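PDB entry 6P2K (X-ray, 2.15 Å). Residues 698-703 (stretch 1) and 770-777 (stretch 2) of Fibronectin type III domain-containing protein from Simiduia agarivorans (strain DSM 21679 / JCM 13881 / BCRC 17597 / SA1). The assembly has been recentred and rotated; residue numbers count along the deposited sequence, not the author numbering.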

ATOM      1  N   GLY B 698     -12.658 -43.449   0.008  1.00 25.02           N
ATOM      2  CA  GLY B 698     -14.083 -43.639   0.174  1.00 25.14           C
ATOM      3  C   GLY B 698     -14.812 -42.316   0.248  1.00 24.76           C
ATOM      4  O   GLY B 698     -14.334 -41.372   0.883  1.00 25.07           O
ATOM      5  N   ALA B 699     -15.966 -42.234  -0.411  1.00 24.85           N
ATOM      6  CA  ALA B 699     -16.817 -41.053  -0.370  1.00 23.89           C
ATOM      7  C   ALA B 699     -18.178 -41.432  -0.928  1.00 26.37           C
ATOM      8  O   ALA B 699     -18.257 -42.152  -1.927  1.00 26.02           O
ATOM      9  CB  ALA B 699     -16.215 -39.892  -1.173  1.00 21.09           C
ATOM     10  N   GLY B 700     -19.236 -40.952  -0.278  1.00 26.05           N
ATOM     11  CA  GLY B 700     -20.579 -41.276  -0.731  1.00 26.28           C
ATOM     12  C   GLY B 700     -20.789 -42.776  -0.779  1.00 27.87           C
ATOM     13  O   GLY B 700     -20.507 -43.500   0.183  1.00 27.46           O
ATOM     14  N   ASN B 701     -21.272 -43.263  -1.921  1.00 29.04           N
ATOM     15  CA  ASN B 701     -21.486 -44.687  -2.143  1.00 28.72           C
ATOM     16  C   ASN B 701     -20.356 -45.326  -2.944  1.00 30.15           C
ATOM     17  O   ASN B 701     -20.572 -46.340  -3.616  1.00 34.91           O
ATOM     18  CB  ASN B 701     -22.827 -44.918  -2.844  1.00 29.88           C
ATOM     19  CG  ASN B 701     -22.899 -44.249  -4.212  1.00 31.18           C
ATOM     20  OD1 ASN B 701     -22.063 -43.412  -4.553  1.00 31.65           O
ATOM     21  ND2 ASN B 701     -23.904 -44.615  -4.998  1.00 31.25           N
ATOM     22  N   LYS B 702     -19.150 -44.760  -2.885  1.00 26.32           N
ATOM     23  CA  LYS B 702     -18.048 -45.212  -3.723  1.00 27.92           C
ATOM     24  C   LYS B 702     -16.804 -45.500  -2.890  1.00 29.50           C
ATOM     25  O   LYS B 702     -16.466 -44.751  -1.966  1.00 28.50           O
ATOM     26  CB  LYS B 702     -17.717 -44.174  -4.805  1.00 27.19           C
ATOM     27  CG  LYS B 702     -18.856 -43.893  -5.779  1.00 27.95           C
ATOM     28  CD  LYS B 702     -19.132 -45.083  -6.691  1.00 27.84           C
ATOM     29  CE  LYS B 702     -20.416 -44.878  -7.481  1.00 28.84           C
ATOM     30  NZ  LYS B 702     -20.637 -45.938  -8.504  1.00 30.97           N
ATOM     31  N   ILE B 703     -16.125 -46.593  -3.237  1.00 29.47           N
ATOM     32  CA  ILE B 703     -14.846 -46.983  -2.654  1.00 26.78           C
ATOM     33  C   ILE B 703     -13.928 -47.401  -3.794  1.00 27.55           C
ATOM     34  O   ILE B 703     -14.363 -48.075  -4.734  1.00 29.80           O
ATOM     35  CB  ILE B 703     -15.007 -48.128  -1.632  1.00 28.39           C
ATOM     36  CG1 ILE B 703     -15.900 -47.696  -0.470  1.00 32.14           C
ATOM     37  CG2 ILE B 703     -13.652 -48.591  -1.113  1.00 24.50           C
ATOM     38  CD1 ILE B 703     -16.431 -48.852   0.349  1.00 35.10           C
ATOM     39  N   SER B 770     -13.528 -39.612 -14.570  1.00 32.26           N
ATOM     40  CA  SER B 770     -14.923 -39.332 -14.268  1.00 30.85           C
ATOM     41  C   SER B 770     -15.571 -40.551 -13.624  1.00 27.88           C
ATOM     42  O   SER B 770     -15.311 -41.691 -14.016  1.00 30.42           O
ATOM     43  CB  SER B 770     -15.671 -38.945 -15.543  1.00 35.97           C
ATOM     44  OG  SER B 770     -16.774 -38.109 -15.249  1.00 42.20           O
ATOM     45  N   ILE B 771     -16.411 -40.308 -12.622  1.00 27.08           N
ATOM     46  CA  ILE B 771     -17.068 -41.366 -11.857  1.00 30.44           C
ATOM     47  C   ILE B 771     -18.573 -41.184 -11.996  1.00 32.49           C
ATOM     48  O   ILE B 771     -19.114 -40.140 -11.613  1.00 36.67           O
ATOM     49  CB  ILE B 771     -16.651 -41.344 -10.377  1.00 29.80           C
ATOM     50  CG1 ILE B 771     -15.137 -41.549 -10.239  1.00 26.46           C
ATOM     51  CG2 ILE B 771     -17.417 -42.397  -9.592  1.00 32.29           C
ATOM     52  CD1 ILE B 771     -14.660 -42.920 -10.652  1.00 24.85           C
ATOM     53  N   SER B 772     -19.246 -42.195 -12.530  1.00 34.81           N
ATOM     54  CA  SER B 772     -20.676 -42.115 -12.788  1.00 39.86           C
ATOM     55  C   SER B 772     -21.469 -42.798 -11.679  1.00 40.09           C
ATOM     56  O   SER B 772     -20.973 -43.684 -10.976  1.00 37.79           O
ATOM     57  CB  SER B 772     -21.022 -42.740 -14.142  1.00 43.12           C
ATOM     58  OG  SER B 772     -20.528 -44.064 -14.238  1.00 47.21           O
ATOM     59  N   GLY B 773     -22.718 -42.366 -11.531  1.00 41.77           N
ATOM     60  CA  GLY B 773     -23.604 -42.944 -10.536  1.00 42.99           C
ATOM     61  C   GLY B 773     -23.173 -42.731  -9.105  1.00 44.11           C
ATOM     62  O   GLY B 773     -23.511 -43.544  -8.237  1.00 48.46           O
ATOM     63  N   MET B 774     -22.432 -41.661  -8.829  1.00 38.70           N
ATOM     64  CA  MET B 774     -22.030 -41.330  -7.467  1.00 41.14           C
ATOM     65  C   MET B 774     -23.077 -40.448  -6.799  1.00 44.40           C
ATOM     66  O   MET B 774     -23.632 -39.534  -7.427  1.00 47.25           O
ATOM     67  CB  MET B 774     -20.673 -40.623  -7.474  1.00 42.07           C
ATOM     68  CG  MET B 774     -20.079 -40.423  -6.100  1.00 48.17           C
ATOM     69  SD  MET B 774     -18.284 -40.285  -6.144  1.00 52.32           S
ATOM     70  CE  MET B 774     -17.922 -40.167  -4.395  1.00 52.10           C
ATOM     71  N   ASN B 775     -23.359 -40.735  -5.526  1.00 45.73           N
ATOM     72  CA  ASN B 775     -24.251 -39.919  -4.718  1.00 52.47           C
ATOM     73  C   ASN B 775     -23.583 -39.534  -3.408  1.00 53.29           C
ATOM     74  O   ASN B 775     -22.896 -40.345  -2.782  1.00 54.98           O
ATOM     75  CB  ASN B 775     -25.585 -40.651  -4.470  1.00 62.44           C
ATOM     76  CG  ASN B 775     -26.304 -40.993  -5.767  1.00 67.53           C
ATOM     77  OD1 ASN B 775     -26.428 -40.132  -6.637  1.00 69.45           O
ATOM     78  ND2 ASN B 775     -26.781 -42.229  -5.903  1.00 68.15           N
ATOM     79  N   MET B 776     -23.796 -38.287  -3.007  1.00 53.54           N
ATOM     80  CA  MET B 776     -23.128 -37.692  -1.866  1.00 52.68           C
ATOM     81  C   MET B 776     -24.175 -37.173  -0.898  1.00 52.83           C
ATOM     82  O   MET B 776     -25.299 -36.845  -1.295  1.00 55.80           O
ATOM     83  CB  MET B 776     -22.224 -36.524  -2.297  1.00 52.97           C
ATOM     84  CG  MET B 776     -21.146 -36.876  -3.289  1.00 55.12           C
ATOM     85  SD  MET B 776     -19.664 -37.451  -2.457  1.00 60.79           S
ATOM     86  CE  MET B 776     -19.225 -35.971  -1.548  1.00 60.60           C
ATOM     87  N   ASP B 777     -23.821 -37.047   0.357  1.00 53.50           N
ATOM     88  CA  ASP B 777     -24.647 -36.334   1.284  1.00 59.30           C
ATOM     89  C   ASP B 777     -24.450 -34.869   0.891  1.00 63.30           C
ATOM     90  O   ASP B 777     -23.366 -34.474   0.537  1.00 60.52           O
ATOM     91  CB  ASP B 777     -24.125 -36.463   2.683  1.00 60.13           C
ATOM     92  CG  ASP B 777     -24.517 -37.730   3.339  1.00 61.78           C
ATOM     93  OD1 ASP B 777     -25.237 -38.490   2.755  1.00 61.18           O
ATOM     94  OD2 ASP B 777     -24.084 -37.943   4.458  1.00 62.13           O
TER
HETATM   95  O   HOH W   1     -19.583 -46.125 -11.173  1.00 35.17           O

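A tight β-hairpin turn docks against an irregular segment near the chain's end, held mainly by one asparagine reading the segment's backbone and flanked by methionine and lysine packing. The turn is type II', closed by Ala-699 N to Lys-702 O (3.0 Å) and Lys-702 N to Ala-699 O (2.9 Å). With chi1 in p, Asn-701 brings its amide to the opposing backbone: Asn-775 N donates to Asn-701 OD1 at 3.1 Å, nearly straight, while Asn-701 ND2 reaches Gly-773 O in a weak bond of 3.4 Å. A carboxamide suits this place because its OD1 accepts and its ND2 donates. The main chain adds another weak bond, Asn-701 N to Asn-775 O (3.4 Å).

Gly-700 is doubly fitted: its phi is positive, and its CA lies 3.2 Å from Asn-775 O in a CA-H...O contact, where a CB would clash with that same oxygen. Met-774 extends all-t along the turn, its CE 3.7 Å from Ala-699 CB and its SD 3.7 Å from Lys-702 CG. Lys-702, largely buried, uses its aliphatic length for packing and its ammonium for polarity: NZ bonds weakly to Ser-772 O (3.4 Å), and a water bridges the pair, 2.9 Å from Lys-702 NZ and 2.8 Å from Ser-772 O.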